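Side-chain contacts in receptor-like protein kinase ANXUR1 (Arabidopsis thaliana, PDB 6FIG), which probably serves as a cell-surface receptor kinase in plant reproduction, sensing signals through an ectodomain of tandem malectin-like domains: residues Leu6-Ser11 against Ala62-Pro67; Tyr94-Val97 against Val102-Leu105; Ser106-Ala111 against Leu122-Ser127; Ile138-Ser143 against Asn154-Ile159. All coordinates share one frame; numbering follows the deposited sequence.

Contact 1. Residues Leu6-Ser11 against Ala62-Pro67; sequences LSCGTS and ATYEIP. With CA (calcium ion), chain I.
Two facing sheets of a malectin-like beta-sandwich meet where Leu6 and Cys8 reach Ile66 and Tyr64, beside a bound calcium ion. Strand 4-7 lies in one sheet and strand 62-67 in the other. No hydrogen bond crosses between them, and the contact is made by side chains from each layer. Leu6 and Ile66 meet through methyl groups, with Leu6 CD1 at 4.3 Å from Ile66 CD1. This is a loose apolar touch within the buried interior. The second touch lies just past the end of the strand. Cys8 directs its thiol at the phenol end of Tyr64, and SG lies 3.7 Å from Tyr64 OH. The sulfur approaches the ring obliquely. Tyr64 OH is hydrogen-bonded to Asp25. Its contact with the sulfur is a packing contact.

The turn after the strand is built round the metal. Ser7 OG is turned anti to its own N (chi1 -177°) and binds calcium at 2.6 Å. Cys8 contributes its backbone: the carbonyl O is a ligand while SG packs against Tyr64. Pro51, Thr54 and Asn154 complete the site. The four residues from Ser7 to Thr10 form a type II beta turn, and Gly9 has the positive phi that this turn favours. Thr10 also secures the turn with its hydroxyl: Thr10 OG1 donates to Ser7 O over 2.7 Å, from a position tilted 25° out of the carbonyl plane. Cys8 O lies 2.5 Å from the calcium.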
# COMPACT_ATOMS: atom_id res chain seq x y z
N LEU A 6 -0.93 -3.78 -14.14
CA LEU A 6 -0.49 -3.59 -15.52
C LEU A 6 -1.65 -3.10 -16.36
O LEU A 6 -2.69 -3.76 -16.43
CB LEU A 6 0.04 -4.89 -16.10
CG LEU A 6 1.06 -5.66 -15.28
CD1 LEU A 6 1.45 -6.93 -16.00
CD2 LEU A 6 2.28 -4.78 -14.97
N SER A 7 -1.49 -1.93 -16.98
CA SER A 7 -2.50 -1.45 -17.92
C SER A 7 -2.00 -1.85 -19.29
O SER A 7 -1.01 -1.30 -19.79
CB SER A 7 -2.72 0.05 -17.84
OG SER A 7 -3.77 0.41 -18.74
N CYS A 8 -2.66 -2.85 -19.87
CA CYS A 8 -2.20 -3.44 -21.10
C CYS A 8 -2.44 -2.47 -22.24
O CYS A 8 -3.49 -1.82 -22.30
CB CYS A 8 -2.92 -4.75 -21.32
SG CYS A 8 -2.74 -5.81 -19.88
N GLY A 9 -1.44 -2.33 -23.10
CA GLY A 9 -1.49 -1.44 -24.25
C GLY A 9 -1.03 -0.02 -24.00
O GLY A 9 -1.16 0.83 -24.89
N THR A 10 -0.50 0.27 -22.81
CA THR A 10 0.04 1.59 -22.50
C THR A 10 1.55 1.56 -22.62
O THR A 10 2.18 0.50 -22.60
CB THR A 10 -0.33 2.06 -21.07
OG1 THR A 10 0.13 1.12 -20.10
CG2 THR A 10 -1.84 2.23 -20.92
N SER A 11 2.13 2.74 -22.78
CA SER A 11 3.58 2.91 -22.81
C SER A 11 4.08 3.91 -21.75
O SER A 11 5.27 4.19 -21.71
CB SER A 11 3.98 3.38 -24.21
OG SER A 11 3.27 4.57 -24.51
N ALA A 62 -0.75 -16.14 -26.52
CA ALA A 62 0.29 -15.29 -25.94
C ALA A 62 0.32 -15.53 -24.45
O ALA A 62 -0.73 -15.83 -23.85
CB ALA A 62 -0.02 -13.83 -26.26
N THR A 63 1.49 -15.39 -23.85
CA THR A 63 1.65 -15.65 -22.41
C THR A 63 2.40 -14.49 -21.75
O THR A 63 3.40 -13.99 -22.31
CB THR A 63 2.42 -16.97 -22.16
OG1 THR A 63 1.71 -18.06 -22.76
CG2 THR A 63 2.61 -17.23 -20.65
N TYR A 64 1.91 -14.09 -20.58
CA TYR A 64 2.65 -13.27 -19.63
C TYR A 64 3.32 -14.18 -18.60
O TYR A 64 2.76 -15.20 -18.22
CB TYR A 64 1.73 -12.35 -18.85
CG TYR A 64 1.03 -11.29 -19.67
CD1 TYR A 64 1.56 -10.01 -19.78
CD2 TYR A 64 -0.15 -11.57 -20.30
CE1 TYR A 64 0.91 -9.03 -20.50
CE2 TYR A 64 -0.80 -10.60 -21.05
CZ TYR A 64 -0.26 -9.33 -21.14
OH TYR A 64 -0.91 -8.38 -21.86
N GLU A 65 4.49 -13.76 -18.13
CA GLU A 65 5.16 -14.40 -17.01
C GLU A 65 5.42 -13.35 -15.94
O GLU A 65 6.11 -12.36 -16.17
CB GLU A 65 6.46 -15.08 -17.46
CG GLU A 65 6.18 -16.40 -18.17
CD GLU A 65 7.43 -17.21 -18.51
OE1 GLU A 65 8.55 -16.85 -18.09
OE2 GLU A 65 7.27 -18.22 -19.21
N ILE A 66 4.83 -13.57 -14.76
CA ILE A 66 4.90 -12.60 -13.68
C ILE A 66 5.62 -13.25 -12.49
O ILE A 66 5.18 -14.29 -12.01
CB ILE A 66 3.49 -12.12 -13.33
CG1 ILE A 66 3.00 -11.23 -14.49
CG2 ILE A 66 3.45 -11.35 -12.01
CD1 ILE A 66 1.55 -10.91 -14.46
N PRO A 67 6.70 -12.61 -11.99
CA PRO A 67 7.36 -13.20 -10.82
C PRO A 67 6.48 -13.17 -9.57
O PRO A 67 5.84 -12.16 -9.30
CB PRO A 67 8.61 -12.32 -10.63
CG PRO A 67 8.78 -11.57 -11.90
CD PRO A 67 7.41 -11.41 -12.47
CA CA I . -5.11 -0.85 -20.63

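Contact 2. Residues Tyr94-Val97 against Val102-Leu105; sequences YFTV and VTLL. With NAG (2-acetamido-2-deoxy-beta-D-glucopyranose), chain C.
Val97 sets CG1 anti to its backbone N (chi1 -176°), which leaves CG2 beside that N and close to Leu105. Leu105 in turn carries CG beside its own N, and the two side chains run next to each other in the same direction. Their closest atoms are Val97 CG2 and Leu105 CD1, 3.9 Å apart. The more distant Val97 branch, CG1, lies 4.3 Å from Leu104 CD1.

The strands form an antiparallel beta hairpin with a classic beta bulge: Leu104 and Leu105 both lie opposite Val97. Val97 O therefore takes two N-H groups, both in its carbonyl plane. Leu104 N is at 2.9 Å from Val97 O. Leu105 N is at 3.2 Å from Val97 O, nearly straight at 171° and on a lone pair. The return bond, Val97 N to Leu105 O, is also 2.9 Å, but its donor stands 40° out of the carbonyl plane. Thr96 CA adds a CA-H...O contact to Leu105 O.

Just before the hairpin, Tyr94 CE1 lies 3.5 Å from O5 of the N-acetylglucosamine. Because one oxygen serves two amides, the extra residue of the bulge is accommodated without leaving either N-H unbonded.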
# COMPACT_ATOMS: atom_id res chain seq x y z
N TYR A 94 -13.74 -14.50 -28.61
CA TYR A 94 -13.99 -15.64 -27.74
C TYR A 94 -12.61 -16.16 -27.40
O TYR A 94 -11.81 -16.40 -28.31
CB TYR A 94 -14.79 -16.72 -28.45
CG TYR A 94 -16.24 -16.37 -28.69
CD1 TYR A 94 -17.22 -16.68 -27.75
CD2 TYR A 94 -16.63 -15.72 -29.87
CE1 TYR A 94 -18.55 -16.36 -27.97
CE2 TYR A 94 -17.96 -15.40 -30.10
CZ TYR A 94 -18.91 -15.71 -29.13
OH TYR A 94 -20.23 -15.40 -29.37
N PHE A 95 -12.31 -16.34 -26.13
CA PHE A 95 -10.99 -16.85 -25.74
C PHE A 95 -10.93 -17.53 -24.39
O PHE A 95 -11.89 -17.49 -23.58
CB PHE A 95 -9.94 -15.75 -25.86
CG PHE A 95 -10.19 -14.57 -24.98
CD1 PHE A 95 -11.01 -13.53 -25.40
CD2 PHE A 95 -9.52 -14.45 -23.77
CE1 PHE A 95 -11.19 -12.41 -24.60
CE2 PHE A 95 -9.70 -13.34 -22.95
CZ PHE A 95 -10.53 -12.31 -23.38
N THR A 96 -9.80 -18.19 -24.16
CA THR A 96 -9.51 -18.88 -22.94
C THR A 96 -8.41 -18.13 -22.23
O THR A 96 -7.52 -17.54 -22.86
CB THR A 96 -9.07 -20.34 -23.24
OG1 THR A 96 -10.18 -21.05 -23.83
CG2 THR A 96 -8.58 -21.12 -22.01
N VAL A 97 -8.46 -18.12 -20.90
CA VAL A 97 -7.36 -17.64 -20.08
C VAL A 97 -7.05 -18.70 -19.04
O VAL A 97 -7.98 -19.18 -18.33
CB VAL A 97 -7.64 -16.30 -19.37
CG1 VAL A 97 -6.38 -15.83 -18.63
CG2 VAL A 97 -8.16 -15.26 -20.34
N VAL A 102 -4.58 -23.61 -14.00
CA VAL A 102 -5.98 -23.31 -13.64
C VAL A 102 -6.65 -22.61 -14.83
O VAL A 102 -6.17 -21.56 -15.27
CB VAL A 102 -6.07 -22.42 -12.37
CG1 VAL A 102 -7.52 -22.21 -11.94
CG2 VAL A 102 -5.29 -23.03 -11.20
N THR A 103 -7.74 -23.16 -15.34
CA THR A 103 -8.52 -22.48 -16.37
C THR A 103 -9.48 -21.50 -15.71
O THR A 103 -10.32 -21.90 -14.88
CB THR A 103 -9.31 -23.45 -17.25
OG1 THR A 103 -8.40 -24.32 -17.96
CG2 THR A 103 -10.15 -22.69 -18.27
N LEU A 104 -9.34 -20.23 -16.05
CA LEU A 104 -10.15 -19.15 -15.50
C LEU A 104 -11.34 -18.85 -16.37
O LEU A 104 -12.48 -18.70 -15.88
CB LEU A 104 -9.31 -17.87 -15.34
CG LEU A 104 -8.00 -18.07 -14.59
CD1 LEU A 104 -7.21 -16.77 -14.56
CD2 LEU A 104 -8.20 -18.61 -13.18
N LEU A 105 -11.07 -18.71 -17.67
CA LEU A 105 -12.08 -18.34 -18.64
C LEU A 105 -11.95 -19.25 -19.84
O LEU A 105 -10.84 -19.64 -20.19
CB LEU A 105 -11.87 -16.89 -19.06
CG LEU A 105 -12.03 -15.84 -17.99
CD1 LEU A 105 -11.48 -14.50 -18.48
CD2 LEU A 105 -13.48 -15.73 -17.57
C1 NAG C . -19.33 -20.03 -26.82
C2 NAG C . -20.09 -21.31 -27.14
C3 NAG C . -21.30 -21.02 -28.02
C4 NAG C . -22.15 -19.89 -27.45
C5 NAG C . -21.28 -18.66 -27.21
C6 NAG C . -22.03 -17.49 -26.58
C7 NAG C . -18.58 -23.25 -27.25
C8 NAG C . -17.66 -24.03 -28.14
N2 NAG C . -19.18 -22.21 -27.83
O3 NAG C . -22.09 -22.20 -28.16
O4 NAG C . -23.18 -19.58 -28.40
O5 NAG C . -20.21 -19.02 -26.33
O6 NAG C . -22.50 -17.85 -25.28
O7 NAG C . -18.76 -23.57 -26.09

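Contact 3. Residues Ser106-Ala111 against Leu122-Ser127; sequences SNFSAA and LVKEYS. With NAG (2-acetamido-2-deoxy-beta-D-glucopyranose), chain C.
Phe108 and Leu122 approach from opposite directions, and the leucine meets the ring at its edge. Leu122 CD1 lies near the ring plane, 3.7 Å from Phe108 CZ. Lys124 comes differently. Its chain bends at chi2 (-74°) and runs alongside the phenylalanine in the reverse sense, so that its methylene CE lies 3.7 Å from Phe108 CE1. That approach is oblique, and the NZ end lies only slightly farther from the ring. One face of the ring belongs to the chain just ahead: Ala110 N stands over the ring centre, 3.8 Å above the plane. Ala110 CB also brushes Leu122 CD1, at 4.4 Å.

Just before Phe108 the chain turns a corner through a G1 beta bulge, with Asn107 and Phe108 both opposite Phe95. Asn107 points its amide away from this core and carries an N-linked glycan, with ND2 bonded covalently to C1 of the sugar. Asn382 hydrogen-bonds to both Asn107 O and Ser109 N.

Ser109 is the N-cap of helix 110-117, its OG accepting from Ile112 N. The contact thus joins the end of strand 102-108 and the start of that helix to strand 122-128, with Phe80 and Phe95 packing round Phe108.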
# COMPACT_ATOMS: atom_id res chain seq x y z
N SER A 106 -13.06 -19.60 -20.47
CA SER A 106 -13.08 -20.53 -21.60
C SER A 106 -14.25 -20.16 -22.48
O SER A 106 -15.37 -19.98 -21.97
CB SER A 106 -13.21 -21.98 -21.12
OG SER A 106 -13.23 -22.90 -22.21
N ASN A 107 -14.00 -20.00 -23.78
CA ASN A 107 -15.02 -19.50 -24.71
C ASN A 107 -15.67 -18.19 -24.23
O ASN A 107 -16.87 -17.94 -24.44
CB ASN A 107 -16.10 -20.56 -24.91
CG ASN A 107 -17.01 -20.25 -26.07
OD1 ASN A 107 -16.55 -19.96 -27.18
ND2 ASN A 107 -18.31 -20.29 -25.83
N PHE A 108 -14.86 -17.34 -23.63
CA PHE A 108 -15.32 -16.14 -22.94
C PHE A 108 -15.60 -15.00 -23.91
O PHE A 108 -14.72 -14.58 -24.67
CB PHE A 108 -14.26 -15.71 -21.94
CG PHE A 108 -14.46 -14.34 -21.36
CD1 PHE A 108 -15.59 -14.06 -20.61
CD2 PHE A 108 -13.49 -13.35 -21.55
CE1 PHE A 108 -15.77 -12.81 -20.06
CE2 PHE A 108 -13.68 -12.08 -21.01
CZ PHE A 108 -14.82 -11.82 -20.25
N SER A 109 -16.84 -14.51 -23.86
CA SER A 109 -17.28 -13.35 -24.62
C SER A 109 -17.49 -12.20 -23.65
O SER A 109 -18.50 -12.16 -22.93
CB SER A 109 -18.58 -13.62 -25.37
OG SER A 109 -19.03 -12.44 -26.04
N ALA A 110 -16.56 -11.26 -23.64
CA ALA A 110 -16.71 -10.05 -22.85
C ALA A 110 -17.93 -9.23 -23.30
O ALA A 110 -18.66 -8.67 -22.46
CB ALA A 110 -15.46 -9.20 -22.96
N ALA A 111 -18.15 -9.19 -24.61
CA ALA A 111 -19.27 -8.43 -25.20
C ALA A 111 -20.60 -8.94 -24.66
O ALA A 111 -21.39 -8.17 -24.12
CB ALA A 111 -19.22 -8.51 -26.71
N LEU A 122 -15.82 -5.16 -17.19
CA LEU A 122 -15.81 -6.32 -16.28
C LEU A 122 -14.48 -6.38 -15.56
O LEU A 122 -13.44 -6.08 -16.15
CB LEU A 122 -15.94 -7.64 -17.04
CG LEU A 122 -17.12 -7.82 -17.99
CD1 LEU A 122 -16.94 -9.07 -18.84
CD2 LEU A 122 -18.44 -7.87 -17.25
N VAL A 123 -14.51 -6.79 -14.29
CA VAL A 123 -13.31 -7.15 -13.57
C VAL A 123 -13.53 -8.57 -13.04
O VAL A 123 -14.43 -8.81 -12.21
CB VAL A 123 -12.98 -6.21 -12.40
CG1 VAL A 123 -11.64 -6.57 -11.79
CG2 VAL A 123 -13.03 -4.75 -12.84
N LYS A 124 -12.76 -9.52 -13.55
CA LYS A 124 -12.79 -10.88 -13.08
C LYS A 124 -11.71 -10.99 -12.02
O LYS A 124 -10.58 -10.58 -12.25
CB LYS A 124 -12.49 -11.88 -14.20
CG LYS A 124 -13.44 -11.84 -15.39
CD LYS A 124 -14.79 -12.44 -15.08
CE LYS A 124 -15.56 -12.60 -16.39
NZ LYS A 124 -16.86 -13.27 -16.23
N GLU A 125 -12.03 -11.53 -10.84
CA GLU A 125 -11.07 -11.63 -9.77
C GLU A 125 -11.01 -13.06 -9.28
O GLU A 125 -12.07 -13.68 -9.02
CB GLU A 125 -11.46 -10.72 -8.60
CG GLU A 125 -10.50 -10.78 -7.43
CD GLU A 125 -10.94 -9.92 -6.27
OE1 GLU A 125 -11.61 -10.47 -5.40
OE2 GLU A 125 -10.60 -8.72 -6.20
N TYR A 126 -9.80 -13.55 -9.09
CA TYR A 126 -9.52 -14.91 -8.66
C TYR A 126 -8.56 -14.89 -7.50
O TYR A 126 -7.73 -14.00 -7.39
CB TYR A 126 -8.94 -15.72 -9.82
CG TYR A 126 -9.78 -15.66 -11.04
CD1 TYR A 126 -10.86 -16.54 -11.22
CD2 TYR A 126 -9.56 -14.70 -12.02
CE1 TYR A 126 -11.67 -16.46 -12.33
CE2 TYR A 126 -10.36 -14.61 -13.13
CZ TYR A 126 -11.42 -15.49 -13.29
OH TYR A 126 -12.24 -15.39 -14.37
N SER A 127 -8.65 -15.90 -6.64
CA SER A 127 -7.69 -16.13 -5.59
C SER A 127 -7.05 -17.48 -5.85
O SER A 127 -7.71 -18.53 -5.77
CB SER A 127 -8.29 -16.09 -4.19
OG SER A 127 -7.29 -16.37 -3.22
C1 NAG C . -19.33 -20.03 -26.82
C2 NAG C . -20.09 -21.31 -27.14
C3 NAG C . -21.30 -21.02 -28.02
C4 NAG C . -22.15 -19.89 -27.45
C5 NAG C . -21.28 -18.66 -27.21
C6 NAG C . -22.03 -17.49 -26.58
C7 NAG C . -18.58 -23.25 -27.25
C8 NAG C . -17.66 -24.03 -28.14
N2 NAG C . -19.18 -22.21 -27.83
O3 NAG C . -22.09 -22.20 -28.16
O4 NAG C . -23.18 -19.58 -28.40
O5 NAG C . -20.21 -19.02 -26.33
O6 NAG C . -22.50 -17.85 -25.28
O7 NAG C . -18.76 -23.57 -26.09

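Contact 4. Residues Ile138-Ser143 against Asn154-Ile159; sequences IKFTPS and NGIEVI. With CA (calcium ion), chain I.
Ile156 packs on Ile138 and Phe140 in a buried, wholly apolar contact between the two sheets of the beta-sandwich. Strand 135-142 belongs to one layer and strand 151-161 to the layer facing it. The backbones stay well apart: the closest pair of CA atoms, Ile138 and Ile156, is 9.7 Å apart. No hydrogen bond joins the two segments.

Ile156 serves both partners by dividing its branches. CG2 is anti to the backbone N, while CG1 lies beside that N (chi1 -60°). The short branch goes to the isoleucine: Ile156 CG2 is 4.0 Å from Ile138 CD1. The two isoleucine side chains overlap lengthwise, each running against the other, and touch methyl to methyl. The long branch is extended (chi2 172°) and carries CD1 toward the aromatic ring. Ile156 CD1 lies 4.3 Å from Phe140 CE1, meeting the ring obliquely. One residue thus touches Ile138 and Phe140, two positions apart on the facing strand.

Two residues before Ile156, the same strand supplies a ligand to the metal: Asn154 O binds the calcium ion at 2.4 Å. Asn154 and Gly155 form a classic beta bulge opposite Tyr79. The Asn154 amide is itself held, with OD1 hydrogen-bonded to Tyr81 N and ND2 to Tyr85 OH.

Round the contact, strands 62-67 and 95-99 lie on either side of strand 135-142. Strands 4-7 and 73-80 are partners of strand 151-161, and Leu76 of strand 73-80 touches both isoleucines.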
# COMPACT_ATOMS: atom_id res chain seq x y z
N ILE A 138 0.35 -16.54 -17.38
CA ILE A 138 -1.03 -16.21 -17.72
C ILE A 138 -1.13 -16.29 -19.23
O ILE A 138 -0.52 -15.49 -19.94
CB ILE A 138 -1.44 -14.80 -17.27
CG1 ILE A 138 -1.21 -14.62 -15.78
CG2 ILE A 138 -2.90 -14.55 -17.63
CD1 ILE A 138 -1.35 -13.18 -15.33
N LYS A 139 -1.87 -17.29 -19.70
CA LYS A 139 -1.94 -17.63 -21.13
C LYS A 139 -3.28 -17.25 -21.70
O LYS A 139 -4.32 -17.70 -21.17
CB LYS A 139 -1.69 -19.11 -21.36
CG LYS A 139 -1.73 -19.49 -22.83
CD LYS A 139 -1.31 -20.92 -23.07
CE LYS A 139 -0.83 -21.05 -24.50
NZ LYS A 139 -0.65 -22.45 -24.97
N PHE A 140 -3.26 -16.45 -22.76
CA PHE A 140 -4.44 -16.06 -23.52
C PHE A 140 -4.48 -16.85 -24.81
O PHE A 140 -3.55 -16.78 -25.60
CB PHE A 140 -4.41 -14.55 -23.83
CG PHE A 140 -4.65 -13.68 -22.63
CD1 PHE A 140 -3.64 -13.44 -21.71
CD2 PHE A 140 -5.92 -13.13 -22.39
CE1 PHE A 140 -3.85 -12.64 -20.60
CE2 PHE A 140 -6.14 -12.33 -21.28
CZ PHE A 140 -5.12 -12.09 -20.36
N THR A 141 -5.56 -17.59 -25.05
CA THR A 141 -5.69 -18.41 -26.24
C THR A 141 -6.99 -18.10 -26.97
O THR A 141 -8.06 -18.48 -26.49
CB THR A 141 -5.69 -19.91 -25.91
OG1 THR A 141 -4.52 -20.22 -25.18
CG2 THR A 141 -5.77 -20.76 -27.19
N PRO A 142 -6.92 -17.42 -28.13
CA PRO A 142 -8.11 -17.20 -28.94
C PRO A 142 -8.81 -18.53 -29.26
O PRO A 142 -8.13 -19.56 -29.43
CB PRO A 142 -7.56 -16.55 -30.22
CG PRO A 142 -6.31 -15.88 -29.78
CD PRO A 142 -5.72 -16.79 -28.74
N SER A 143 -10.14 -18.52 -29.32
CA SER A 143 -10.88 -19.73 -29.64
C SER A 143 -10.44 -20.30 -31.00
O SER A 143 -10.38 -19.58 -31.99
CB SER A 143 -12.38 -19.45 -29.71
OG SER A 143 -13.09 -20.59 -30.19
N ASN A 154 -7.40 -5.54 -21.01
CA ASN A 154 -7.15 -4.12 -20.72
C ASN A 154 -6.26 -3.89 -19.51
O ASN A 154 -5.48 -2.93 -19.47
CB ASN A 154 -8.47 -3.38 -20.53
CG ASN A 154 -9.34 -3.47 -21.76
OD1 ASN A 154 -10.11 -4.41 -21.90
ND2 ASN A 154 -9.19 -2.51 -22.67
N GLY A 155 -6.36 -4.78 -18.53
CA GLY A 155 -5.58 -4.66 -17.32
C GLY A 155 -5.39 -5.98 -16.62
O GLY A 155 -6.26 -6.86 -16.68
N ILE A 156 -4.25 -6.11 -15.95
CA ILE A 156 -3.94 -7.29 -15.14
C ILE A 156 -3.40 -6.83 -13.80
O ILE A 156 -2.49 -6.03 -13.77
CB ILE A 156 -2.91 -8.21 -15.84
CG1 ILE A 156 -3.45 -8.71 -17.18
CG2 ILE A 156 -2.56 -9.40 -14.94
CD1 ILE A 156 -2.44 -9.48 -18.01
N GLU A 157 -3.96 -7.34 -12.69
CA GLU A 157 -3.32 -7.18 -11.37
C GLU A 157 -2.98 -8.53 -10.77
O GLU A 157 -3.75 -9.48 -10.88
CB GLU A 157 -4.17 -6.43 -10.36
CG GLU A 157 -4.55 -5.02 -10.70
CD GLU A 157 -5.18 -4.37 -9.49
OE1 GLU A 157 -6.41 -4.43 -9.37
OE2 GLU A 157 -4.43 -3.85 -8.64
N VAL A 158 -1.80 -8.60 -10.18
CA VAL A 158 -1.37 -9.72 -9.36
C VAL A 158 -0.95 -9.18 -8.02
O VAL A 158 -0.06 -8.35 -7.95
CB VAL A 158 -0.23 -10.50 -10.03
CG1 VAL A 158 0.21 -11.66 -9.13
CG2 VAL A 158 -0.69 -11.01 -11.38
N ILE A 159 -1.59 -9.66 -6.95
CA ILE A 159 -1.45 -9.11 -5.61
C ILE A 159 -1.27 -10.28 -4.65
O ILE A 159 -2.17 -11.12 -4.52
CB ILE A 159 -2.73 -8.34 -5.21
CG1 ILE A 159 -3.03 -7.20 -6.20
CG2 ILE A 159 -2.63 -7.81 -3.79
CD1 ILE A 159 -4.48 -6.79 -6.24
CA CA I . -5.11 -0.85 -20.63

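In the fold
All four contacts lie in the N-terminal half of the chain and follow the order 1, 2, 3, 4. Contacts 1 and 4 are neighbours, with centres about 8 Å apart. They share the calcium ion, and their strands pair in both layers: 4-7 with 151-161, and 62-67 with 135-142. Contacts 2 and 3 also have centres about 8 Å apart and share strand 102-108 and the glycan. Contact 2 adjoins contact 4 through strands 95-99 and 135-142. Contacts 1 and 3 lie farthest apart, with centres about 17 Å apart. Together they run across one malectin-like sandwich, from its metal site to its glycosylated corner.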